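Local coordinates for protein coronin (Toxoplasma gondii, PDB 4OZU) that probably binds actin filaments, this chain being the WD40 beta-propeller domain of a longer, coiled-coil-bearing coronin, at residues A[320-323]-A[324-327]; A[250-253]-A[254-257]. All coordinates share one frame; numbering follows the deposited sequence.

Interaction 1 of 2, residues A[320-323]-A[324-327]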
loop_
_atom_site.group_PDB
_atom_site.type_symbol
_atom_site.label_atom_id
_atom_site.label_comp_id
_atom_site.label_asym_id
_atom_site.label_seq_id
_atom_site.Cartn_x
_atom_site.Cartn_y
_atom_site.Cartn_z
ATOM N N ILE A 320 2.107 -6.816 -5.129
ATOM C CA ILE A 320 3.556 -6.825 -5.282
ATOM C C ILE A 320 3.993 -5.590 -6.049
ATOM O O ILE A 320 3.178 -4.946 -6.713
ATOM C CB ILE A 320 4.060 -8.098 -6.014
ATOM C CG1 ILE A 320 3.606 -8.112 -7.478
ATOM C CG2 ILE A 320 3.595 -9.346 -5.271
ATOM C CD1 ILE A 320 4.161 -9.293 -8.284
ATOM N N PRO A 321 5.284 -5.250 -5.967
ATOM C CA PRO A 321 5.744 -4.086 -6.729
ATOM C C PRO A 321 5.758 -4.362 -8.222
ATOM O O PRO A 321 5.853 -5.517 -8.632
ATOM C CB PRO A 321 7.168 -3.855 -6.211
ATOM C CG PRO A 321 7.262 -4.632 -4.945
ATOM C CD PRO A 321 6.345 -5.793 -5.105
ATOM N N LYS A 322 5.682 -3.306 -9.017
ATOM C CA LYS A 322 5.712 -3.432 -10.473
ATOM C C LYS A 322 6.962 -4.162 -10.947
ATOM O O LYS A 322 6.899 -4.956 -11.874
ATOM C CB LYS A 322 5.640 -2.052 -11.127
ATOM C CG LYS A 322 5.707 -2.065 -12.643
ATOM C CD LYS A 322 4.510 -2.764 -13.279
ATOM C CE LYS A 322 3.224 -2.005 -13.012
ATOM N NZ LYS A 322 2.108 -2.449 -13.886
ATOM N N LEU A 323 8.098 -3.897 -10.312
ATOM C CA LEU A 323 9.360 -4.499 -10.737
ATOM C C LEU A 323 9.339 -6.015 -10.639
ATOM O O LEU A 323 10.155 -6.689 -11.269
ATOM C CB LEU A 323 10.525 -3.962 -9.910
ATOM C CG LEU A 323 10.983 -2.533 -10.207
ATOM C CD1 LEU A 323 12.023 -2.110 -9.186
ATOM C CD2 LEU A 323 11.531 -2.400 -11.613
ATOM N N ALA A 324 8.409 -6.549 -9.854
ATOM C CA ALA A 324 8.349 -7.984 -9.606
ATOM C C ALA A 324 7.416 -8.750 -10.557
ATOM O O ALA A 324 7.408 -9.980 -10.543
ATOM C CB ALA A 324 7.921 -8.233 -8.166
ATOM N N VAL A 325 6.631 -8.057 -11.378
ATOM C CA VAL A 325 5.641 -8.763 -12.196
ATOM C C VAL A 325 6.304 -9.566 -13.318
ATOM O O VAL A 325 7.429 -9.284 -13.730
ATOM C CB VAL A 325 4.582 -7.811 -12.823
ATOM C CG1 VAL A 325 3.877 -6.997 -11.734
ATOM C CG2 VAL A 325 5.192 -6.911 -13.894
ATOM N N ASP A 326 5.575 -10.568 -13.794
ATOM C CA ASP A 326 6.044 -11.471 -14.834
ATOM C C ASP A 326 5.670 -10.902 -16.203
ATOM O O ASP A 326 4.542 -11.059 -16.671
ATOM C CB ASP A 326 5.440 -12.862 -14.627
ATOM C CG ASP A 326 6.073 -13.917 -15.514
ATOM O OD1 ASP A 326 6.653 -13.559 -16.561
ATOM O OD2 ASP A 326 5.982 -15.110 -15.160
ATOM N N GLN A 327 6.628 -10.238 -16.835
ATOM C CA GLN A 327 6.364 -9.493 -18.057
ATOM C C GLN A 327 6.007 -10.399 -19.224
ATOM O O GLN A 327 5.213 -10.026 -20.086
ATOM C CB GLN A 327 7.573 -8.632 -18.412
ATOM C CG GLN A 327 7.753 -7.436 -17.482
ATOM C CD GLN A 327 8.872 -6.516 -17.938
ATOM O OE1 GLN A 327 9.999 -6.958 -18.165
ATOM N NE2 GLN A 327 8.558 -5.236 -18.097
HETATM O O HOH W 1 9.392 -7.349 -14.025
#
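A short 3-10 turn, in the loop joining strands 317-319 and 331-339 of one propeller sheet, brings Ile320 and Pro321 against Ala324 and Val325. Two successive i to i+3 backbone bonds define it. Ala324 N donates to Pro321 O (3.0 Å, N-H...O angle 154°), and Val325 N donates to Lys322 O (3.2 Å, 172°).

On the side of the turn where the chain enters, Ile320 reaches over Ala324 with its outermost methyl: CD1 lies 3.9 Å from Ala324 CB and 4.2 Å from Val325 CG1. The extended CG1-CD1 arm (chi2 176°) carries the methyl that far, while Pro321 CD touches the same Ala324 CB at 4.2 Å. Val325 sets its CG2 3.3 Å from Lys322 O, beside the carbonyl that its own N-H grips.

Lys322 turns its ammonium elsewhere, to Ile332 O and a salt bridge with Asp276. Past the turn, one water donates to both Leu323 O (2.9 Å) and Val325 O (2.8 Å), bridging two carbonyls as the chain leaves 3-10 geometry. Backbone bonds thus set the curvature, methyl contacts cover its entry side, and water satisfies carbonyls at its exit.

Interaction 2 of 2, residues A[250-253]-A[254-257]; sequences WDTR and KFDK
A single water bridges Asp251, Lys254 and Lys257 in the hairpin loop between strands 245-251 and 260-265: it accepts from Asp251 N at 2.8 Å and is placed to donate to Lys254 O and Lys257 O, both 2.7 Å away. More acceptors surround it than it has protons, so these donations are probably shared.

The chain reverses through a type I beta turn from Asp251 to Lys254, closed by Lys254 N donating to Asp251 O (2.9 Å, N-H...O angle 147°). Asp251 also forms an Asx turn. With CG swung opposite its own amide nitrogen (chi1 179°), OD1 accepts from Arg253 N at 3.0 Å, the donor lying above the carboxylate plane. The other oxygen, OD2, passes 3.9 Å from Lys254 CG, and Lys254 NZ stays 5.5 Å from it, too far for a salt bridge.

Beyond the turn, Phe255 folds back against Trp250 and Thr252 at the strand end. Its CE1 presents the ring edge to Trp250 CB at 3.7 Å, and CD1 packs on Thr252 CA. The Phe255 ring and the six-membered ring of Trp250 are oblique, their planes at 70°, neither a stack nor edge-to-face. The indole instead brings CZ3 against the backbone of Lys257, while its NE1 bonds to Thr236 OG1. Both aromatic side chains also touch Leu196 and Val210 of the preceding propeller sheet.

Asp251 therefore takes one N-H of the turn on its carbonyl and another on its carboxylate, while its amide holds the bridging water. Phe255 and Trp250 pack the loop against the neighbouring sheet, and Arg253 adds a salt bridge to Asp231.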
loop_
_atom_site.group_PDB
_atom_site.type_symbol
_atom_site.label_atom_id
_atom_site.label_comp_id
_atom_site.label_asym_id
_atom_site.label_seq_id
_atom_site.Cartn_x
_atom_site.Cartn_y
_atom_site.Cartn_z
ATOM N N TRP A 250 -10.531 13.522 -5.968
ATOM C CA TRP A 250 -10.361 14.884 -5.479
ATOM C C TRP A 250 -9.144 15.521 -6.096
ATOM O O TRP A 250 -8.108 14.881 -6.254
ATOM C CB TRP A 250 -10.204 14.913 -3.960
ATOM C CG TRP A 250 -11.259 14.163 -3.265
ATOM C CD1 TRP A 250 -11.288 12.817 -3.026
ATOM C CD2 TRP A 250 -12.465 14.699 -2.715
ATOM N NE1 TRP A 250 -12.435 12.486 -2.356
ATOM C CE2 TRP A 250 -13.178 13.621 -2.158
ATOM C CE3 TRP A 250 -13.011 15.980 -2.646
ATOM C CZ2 TRP A 250 -14.409 13.789 -1.535
ATOM C CZ3 TRP A 250 -14.228 16.146 -2.028
ATOM C CH2 TRP A 250 -14.918 15.057 -1.478
ATOM N N ASP A 251 -9.291 16.799 -6.404
ATOM C CA ASP A 251 -8.201 17.655 -6.834
ATOM C C ASP A 251 -7.814 18.535 -5.652
ATOM O O ASP A 251 -8.597 19.384 -5.225
ATOM C CB ASP A 251 -8.639 18.495 -8.030
ATOM C CG ASP A 251 -7.559 19.439 -8.525
ATOM O OD1 ASP A 251 -6.467 19.504 -7.919
ATOM O OD2 ASP A 251 -7.816 20.127 -9.534
ATOM N N THR A 252 -6.614 18.334 -5.116
ATOM C CA THR A 252 -6.213 19.047 -3.904
ATOM C C THR A 252 -6.005 20.541 -4.129
ATOM O O THR A 252 -5.833 21.301 -3.170
ATOM C CB THR A 252 -4.927 18.452 -3.298
ATOM O OG1 THR A 252 -3.897 18.398 -4.290
ATOM C CG2 THR A 252 -5.196 17.050 -2.779
ATOM N N ARG A 253 -6.037 20.968 -5.388
ATOM C CA ARG A 253 -5.939 22.384 -5.727
ATOM C C ARG A 253 -7.317 23.042 -5.879
ATOM O O ARG A 253 -7.431 24.273 -5.949
ATOM C CB ARG A 253 -5.137 22.556 -7.015
ATOM C CG ARG A 253 -3.654 22.319 -6.840
ATOM C CD ARG A 253 -2.866 22.775 -8.056
ATOM N NE ARG A 253 -1.428 22.623 -7.846
ATOM C CZ ARG A 253 -0.741 21.509 -8.088
ATOM N NH1 ARG A 253 -1.346 20.423 -8.570
ATOM N NH2 ARG A 253 0.563 21.484 -7.852
ATOM N N LYS A 254 -8.349 22.203 -5.957
ATOM C CA LYS A 254 -9.753 22.620 -6.027
ATOM C C LYS A 254 -10.551 21.682 -5.130
ATOM O O LYS A 254 -11.352 20.864 -5.602
ATOM C CB LYS A 254 -10.288 22.561 -7.458
ATOM C CG LYS A 254 -9.538 23.410 -8.464
ATOM C CD LYS A 254 -10.341 23.528 -9.752
ATOM C CE LYS A 254 -9.527 24.126 -10.884
ATOM N NZ LYS A 254 -10.352 24.287 -12.112
ATOM N N PHE A 255 -10.312 21.812 -3.832
ATOM C CA PHE A 255 -10.589 20.761 -2.861
ATOM C C PHE A 255 -11.920 20.941 -2.138
ATOM O O PHE A 255 -12.053 20.574 -0.976
ATOM C CB PHE A 255 -9.440 20.744 -1.855
ATOM C CG PHE A 255 -9.227 19.431 -1.161
ATOM C CD1 PHE A 255 -9.187 18.228 -1.864
ATOM C CD2 PHE A 255 -9.017 19.408 0.207
ATOM C CE1 PHE A 255 -8.966 17.038 -1.202
ATOM C CE2 PHE A 255 -8.796 18.219 0.867
ATOM C CZ PHE A 255 -8.773 17.037 0.169
ATOM N N ASP A 256 -12.905 21.505 -2.830
ATOM C CA ASP A 256 -14.193 21.819 -2.213
ATOM C C ASP A 256 -15.252 20.766 -2.531
ATOM O O ASP A 256 -16.234 20.615 -1.801
ATOM C CB ASP A 256 -14.674 23.197 -2.674
ATOM C CG ASP A 256 -14.838 23.288 -4.187
ATOM O OD1 ASP A 256 -14.116 22.574 -4.918
ATOM O OD2 ASP A 256 -15.689 24.081 -4.646
ATOM N N LYS A 257 -15.053 20.047 -3.625
ATOM C CA LYS A 257 -16.011 19.049 -4.074
ATOM C C LYS A 257 -15.280 18.025 -4.910
ATOM O O LYS A 257 -14.233 18.335 -5.480
ATOM C CB LYS A 257 -17.134 19.695 -4.890
ATOM C CG LYS A 257 -16.644 20.282 -6.210
ATOM C CD LYS A 257 -17.730 21.011 -6.993
ATOM C CE LYS A 257 -17.173 21.508 -8.323
ATOM N NZ LYS A 257 -18.165 22.259 -9.151
HETATM O O HOH W 2 -11.589 18.135 -5.606
#

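In the fold
Interaction 2 precedes interaction 1 in the chain, and the two do not touch: their centres are 32 Å apart and their nearest atoms about 21 Å. Each shapes a connection between neighbouring antiparallel strands, but in different sheets of the beta-propeller. The 250-257 loop joins the last two strands of the sheet ending in 260-265, its centre 23 Å from that of the chain; the 320-327 loop lies closer in, at 15 Å, in the sheet that also contains the N-terminal strand 16-25. Small molecules, probably from crystallisation, lie near both: acetate about 5 Å from the Pro321 side chain, and Tris about 4 Å from that of Trp250.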